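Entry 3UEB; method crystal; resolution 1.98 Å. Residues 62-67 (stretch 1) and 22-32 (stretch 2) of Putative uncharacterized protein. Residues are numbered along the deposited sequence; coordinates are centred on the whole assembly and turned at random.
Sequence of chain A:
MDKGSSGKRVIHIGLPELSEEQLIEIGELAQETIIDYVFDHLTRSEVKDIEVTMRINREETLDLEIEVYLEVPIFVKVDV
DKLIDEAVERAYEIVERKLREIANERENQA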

ATOM      1  N   LEU A  62      15.996   0.237   7.548  1.00 23.58           N
ATOM      2  CA  LEU A  62      15.950   1.466   8.320  1.00 24.97           C
ATOM      3  C   LEU A  62      14.644   1.493   9.114  1.00 25.18           C
ATOM      4  O   LEU A  62      14.564   2.121  10.166  1.00 24.15           O
ATOM      5  CB  LEU A  62      16.025   2.684   7.394  1.00 26.10           C
ATOM      6  CG  LEU A  62      17.398   3.357   7.271  1.00 29.18           C
ATOM      7  CD1 LEU A  62      18.427   2.363   6.756  1.00 28.14           C
ATOM      8  CD2 LEU A  62      17.291   4.555   6.337  1.00 30.55           C
ATOM      9  N   ASP A  63      13.633   0.798   8.591  1.00 24.16           N
ATOM     10  CA  ASP A  63      12.309   0.687   9.207  1.00 24.49           C
ATOM     11  C   ASP A  63      11.233   0.598   8.146  1.00 24.99           C
ATOM     12  O   ASP A  63      10.500  -0.392   8.063  1.00 26.65           O
ATOM     13  CB  ASP A  63      11.984   1.894  10.098  1.00 23.32           C
ATOM     14  CG  ASP A  63      12.428   1.697  11.535  1.00 23.87           C
ATOM     15  OD1 ASP A  63      12.399   2.689  12.296  1.00 20.75           O
ATOM     16  OD2 ASP A  63      12.794   0.557  11.898  1.00 22.37           O
ATOM     17  N   LEU A  64      11.141   1.649   7.340  1.00 22.31           N
ATOM     18  CA  LEU A  64      10.141   1.718   6.301  1.00 20.86           C
ATOM     19  C   LEU A  64      10.755   1.935   4.935  1.00 21.34           C
ATOM     20  O   LEU A  64      11.707   2.702   4.773  1.00 20.40           O
ATOM     21  CB  LEU A  64       9.154   2.849   6.613  1.00 19.70           C
ATOM     22  CG  LEU A  64       8.074   3.178   5.577  1.00 19.36           C
ATOM     23  CD1 LEU A  64       7.114   1.991   5.391  1.00 18.53           C
ATOM     24  CD2 LEU A  64       7.311   4.403   6.049  1.00 17.62           C
ATOM     25  N   GLU A  65      10.211   1.235   3.951  1.00 21.54           N
ATOM     26  CA  GLU A  65      10.671   1.370   2.587  1.00 23.06           C
ATOM     27  C   GLU A  65       9.431   1.568   1.741  1.00 22.37           C
ATOM     28  O   GLU A  65       8.426   0.880   1.918  1.00 21.46           O
ATOM     29  CB  GLU A  65      11.456   0.133   2.140  1.00 25.20           C
ATOM     30  CG  GLU A  65      12.732  -0.091   2.955  1.00 30.83           C
ATOM     31  CD  GLU A  65      13.752  -0.981   2.257  1.00 35.43           C
ATOM     32  OE1 GLU A  65      14.858  -1.173   2.813  1.00 36.07           O
ATOM     33  OE2 GLU A  65      13.456  -1.487   1.150  1.00 39.86           O
ATOM     34  N   ILE A  66       9.489   2.545   0.846  1.00 22.20           N
ATOM     35  CA  ILE A  66       8.359   2.835  -0.021  1.00 22.16           C
ATOM     36  C   ILE A  66       8.832   2.752  -1.454  1.00 22.93           C
ATOM     37  O   ILE A  66       9.839   3.353  -1.819  1.00 22.07           O
ATOM     38  CB  ILE A  66       7.807   4.245   0.222  1.00 21.70           C
ATOM     39  CG1 ILE A  66       7.212   4.346   1.626  1.00 20.88           C
ATOM     40  CG2 ILE A  66       6.782   4.585  -0.843  1.00 23.38           C
ATOM     41  CD1 ILE A  66       6.021   3.437   1.863  1.00 22.60           C
ATOM     42  N   GLU A  67       8.104   2.005  -2.266  1.00 23.60           N
ATOM     43  CA  GLU A  67       8.475   1.863  -3.654  1.00 24.75           C
ATOM     44  C   GLU A  67       7.330   2.349  -4.525  1.00 23.43           C
ATOM     45  O   GLU A  67       6.189   1.914  -4.363  1.00 22.34           O
ATOM     46  CB  GLU A  67       8.806   0.405  -3.953  1.00 27.64           C
ATOM     47  CG  GLU A  67       9.406   0.188  -5.325  1.00 35.27           C
ATOM     48  CD  GLU A  67      10.158  -1.127  -5.419  1.00 40.59           C
ATOM     49  OE1 GLU A  67      10.624  -1.459  -6.532  1.00 44.05           O
ATOM     50  OE2 GLU A  67      10.286  -1.817  -4.376  1.00 39.43           O
TER
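Stretch 2, residues 22-32: QLIEIGELAQE

Residues 22-32 form an uninterrupted stretch of α-helix, which begins earlier in the chain and continues beyond it. Their phi/psi values cluster around -60/-45, and i to i+4 backbone hydrogen bonds run from Ile 26 N to Gln 22 O (2.9 Å) through Glu 32 N to Glu 28 O (3.0 Å). This helix packs on an extended strand that runs to Glu 67 and onward; Leu 64 to Glu 67 have phi between -131° and -121° and psi between 127° and 139°. The N-to-C directions of the two elements agree to within 17°, so the helix lies nearly parallel to the strand, with a signed crossing angle of -17°. The axes approach to 9.1 Å, and the contact buries 295 Å² summed over both sides. No hydrogen bond crosses it; the two elements meet through van der Waals packing.

Leu 62 precedes the strand and does not reach the helix. Asp 63 is the first residue to touch. Its CA-to-CB bond points toward the helix, and its CG lies 3.9 Å from Leu 23 CD2. This is a contact of a carboxylate with a leucine methyl, and both carboxylate oxygens find hydrogen bonds elsewhere in the structure.

Leu 64 also points toward the helix, with chi1 in t and chi2 in p. Here the backbones come close, with Leu 64 CA 6.6 Å from Gly 27 CA, and Leu 64 CD2 rests 3.6 Å from that same glycine CA. The absence of a side chain at Gly 27 matters: an ideal CB there would sit 3.1 Å from Leu 64 CD1, a tight fit. The same CD2 is 4.3 Å from Ile 26 CG2, an apolar contact, although the end of the Ile 26 side chain leads away from the strand.

The alternation of a β-strand takes Glu 65 out of reach of the helix. Ile 66 returns toward it, one helical turn further along: its CA pairs with Gln 31 CA at 6.9 Å. With chi1 and chi2 both in m, Ile 66 places CG1 4.3 Å from Ala 30 CB, an apolar contact, and CD1 4.1 Å from Gly 27 O and 4.5 Å from Gln 31 CB. Glu 67 again falls out of reach, so the strand meets the helix through Leu 64 and Ile 66, with Asp 63 preceding them.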

ATOM      1  N   GLN A  22       3.105   2.438  15.188  1.00 32.53           N
ATOM      2  CA  GLN A  22       3.080   3.758  14.572  1.00 30.87           C
ATOM      3  C   GLN A  22       3.815   3.710  13.235  1.00 29.10           C
ATOM      4  O   GLN A  22       3.607   4.553  12.369  1.00 29.10           O
ATOM      5  CB  GLN A  22       3.725   4.788  15.502  1.00 31.50           C
ATOM      6  CG  GLN A  22       3.050   4.883  16.863  1.00 32.92           C
ATOM      7  CD  GLN A  22       3.788   5.798  17.813  1.00 32.00           C
ATOM      8  OE1 GLN A  22       5.016   5.774  17.880  1.00 32.77           O
ATOM      9  NE2 GLN A  22       3.046   6.601  18.561  1.00 32.81           N
ATOM     10  N   LEU A  23       4.671   2.710  13.075  1.00 27.16           N
ATOM     11  CA  LEU A  23       5.424   2.537  11.843  1.00 27.80           C
ATOM     12  C   LEU A  23       4.451   2.152  10.726  1.00 28.11           C
ATOM     13  O   LEU A  23       4.568   2.629   9.592  1.00 26.91           O
ATOM     14  CB  LEU A  23       6.473   1.441  12.038  1.00 28.41           C
ATOM     15  CG  LEU A  23       7.800   1.566  11.296  1.00 29.42           C
ATOM     16  CD1 LEU A  23       8.456   2.916  11.617  1.00 31.16           C
ATOM     17  CD2 LEU A  23       8.707   0.428  11.728  1.00 27.03           C
ATOM     18  N   ILE A  24       3.499   1.282  11.051  1.00 28.83           N
ATOM     19  CA  ILE A  24       2.485   0.840  10.093  1.00 30.09           C
ATOM     20  C   ILE A  24       1.645   2.049   9.685  1.00 30.39           C
ATOM     21  O   ILE A  24       1.394   2.279   8.501  1.00 30.01           O
ATOM     22  CB  ILE A  24       1.548  -0.249  10.717  1.00 31.39           C
ATOM     23  CG1 ILE A  24       2.188  -1.633  10.592  1.00 33.04           C
ATOM     24  CG2 ILE A  24       0.182  -0.246  10.038  1.00 29.91           C
ATOM     25  CD1 ILE A  24       3.446  -1.806  11.403  1.00 37.45           C
ATOM     26  N   GLU A  25       1.218   2.815  10.682  1.00 29.75           N
ATOM     27  CA  GLU A  25       0.411   4.006  10.452  1.00 30.71           C
ATOM     28  C   GLU A  25       1.127   4.984   9.510  1.00 29.30           C
ATOM     29  O   GLU A  25       0.521   5.530   8.586  1.00 26.99           O
ATOM     30  CB  GLU A  25       0.132   4.698  11.786  1.00 32.58           C
ATOM     31  CG  GLU A  25      -0.873   5.826  11.716  1.00 35.05           C
ATOM     32  CD  GLU A  25      -0.847   6.683  12.969  1.00 38.65           C
ATOM     33  OE1 GLU A  25      -0.739   6.120  14.081  1.00 40.07           O
ATOM     34  OE2 GLU A  25      -0.936   7.921  12.843  1.00 40.17           O
ATOM     35  N   ILE A  26       2.414   5.210   9.758  1.00 25.92           N
ATOM     36  CA  ILE A  26       3.186   6.127   8.932  1.00 24.56           C
ATOM     37  C   ILE A  26       3.405   5.544   7.540  1.00 24.09           C
ATOM     38  O   ILE A  26       3.345   6.260   6.543  1.00 25.26           O
ATOM     39  CB  ILE A  26       4.555   6.447   9.576  1.00 25.19           C
ATOM     40  CG1 ILE A  26       4.339   7.240  10.867  1.00 24.35           C
ATOM     41  CG2 ILE A  26       5.428   7.238   8.595  1.00 23.76           C
ATOM     42  CD1 ILE A  26       3.642   8.574  10.658  1.00 23.41           C
ATOM     43  N   GLY A  27       3.656   4.242   7.480  1.00 23.34           N
ATOM     44  CA  GLY A  27       3.851   3.589   6.202  1.00 24.86           C
ATOM     45  C   GLY A  27       2.607   3.800   5.359  1.00 24.90           C
ATOM     46  O   GLY A  27       2.694   4.102   4.168  1.00 23.32           O
ATOM     47  N   GLU A  28       1.441   3.646   5.985  1.00 23.56           N
ATOM     48  CA  GLU A  28       0.174   3.831   5.292  1.00 23.42           C
ATOM     49  C   GLU A  28      -0.011   5.295   4.887  1.00 22.51           C
ATOM     50  O   GLU A  28      -0.452   5.590   3.777  1.00 22.06           O
ATOM     51  CB  GLU A  28      -0.989   3.392   6.187  1.00 22.64           C
ATOM     52  CG  GLU A  28      -1.070   1.896   6.424  1.00 24.96           C
ATOM     53  CD  GLU A  28      -2.169   1.513   7.408  1.00 26.25           C
ATOM     54  OE1 GLU A  28      -2.380   0.304   7.625  1.00 27.74           O
ATOM     55  OE2 GLU A  28      -2.817   2.420   7.968  1.00 27.39           O
ATOM     56  N   LEU A  29       0.324   6.211   5.789  1.00 21.02           N
ATOM     57  CA  LEU A  29       0.186   7.638   5.499  1.00 21.65           C
ATOM     58  C   LEU A  29       1.043   8.016   4.287  1.00 21.81           C
ATOM     59  O   LEU A  29       0.598   8.735   3.384  1.00 22.72           O
ATOM     60  CB  LEU A  29       0.608   8.467   6.715  1.00 19.73           C
ATOM     61  CG  LEU A  29       0.509   9.993   6.590  1.00 24.18           C
ATOM     62  CD1 LEU A  29      -0.919  10.397   6.208  1.00 23.93           C
ATOM     63  CD2 LEU A  29       0.910  10.648   7.914  1.00 22.39           C
ATOM     64  N   ALA A  30       2.267   7.506   4.271  1.00 21.43           N
ATOM     65  CA  ALA A  30       3.214   7.775   3.196  1.00 22.54           C
ATOM     66  C   ALA A  30       2.710   7.262   1.855  1.00 22.88           C
ATOM     67  O   ALA A  30       2.568   8.025   0.901  1.00 21.20           O
ATOM     68  CB  ALA A  30       4.556   7.129   3.523  1.00 20.93           C
ATOM     69  N   GLN A  31       2.438   5.959   1.799  1.00 24.16           N
ATOM     70  CA  GLN A  31       1.964   5.310   0.584  1.00 24.58           C
ATOM     71  C   GLN A  31       0.712   5.952   0.005  1.00 25.44           C
ATOM     72  O   GLN A  31       0.629   6.206  -1.198  1.00 24.46           O
ATOM     73  CB  GLN A  31       1.676   3.835   0.852  1.00 26.23           C
ATOM     74  CG  GLN A  31       1.116   3.103  -0.364  1.00 25.22           C
ATOM     75  CD  GLN A  31       0.171   1.987   0.015  1.00 24.38           C
ATOM     76  OE1 GLN A  31      -0.650   2.142   0.916  1.00 23.76           O
ATOM     77  NE2 GLN A  31       0.264   0.861  -0.687  1.00 21.83           N
ATOM     78  N   GLU A  32      -0.263   6.208   0.867  1.00 25.36           N
ATOM     79  CA  GLU A  32      -1.522   6.795   0.440  1.00 26.40           C
ATOM     80  C   GLU A  32      -1.395   8.268   0.065  1.00 26.83           C
ATOM     81  O   GLU A  32      -2.153   8.770  -0.762  1.00 26.27           O
ATOM     82  CB  GLU A  32      -2.576   6.559   1.529  1.00 28.11           C
ATOM     83  CG  GLU A  32      -2.702   5.061   1.837  1.00 29.63           C
ATOM     84  CD  GLU A  32      -3.675   4.735   2.953  1.00 33.00           C
ATOM     85  OE1 GLU A  32      -4.111   5.670   3.660  1.00 29.17           O
ATOM     86  OE2 GLU A  32      -3.991   3.528   3.119  1.00 34.51           O
TER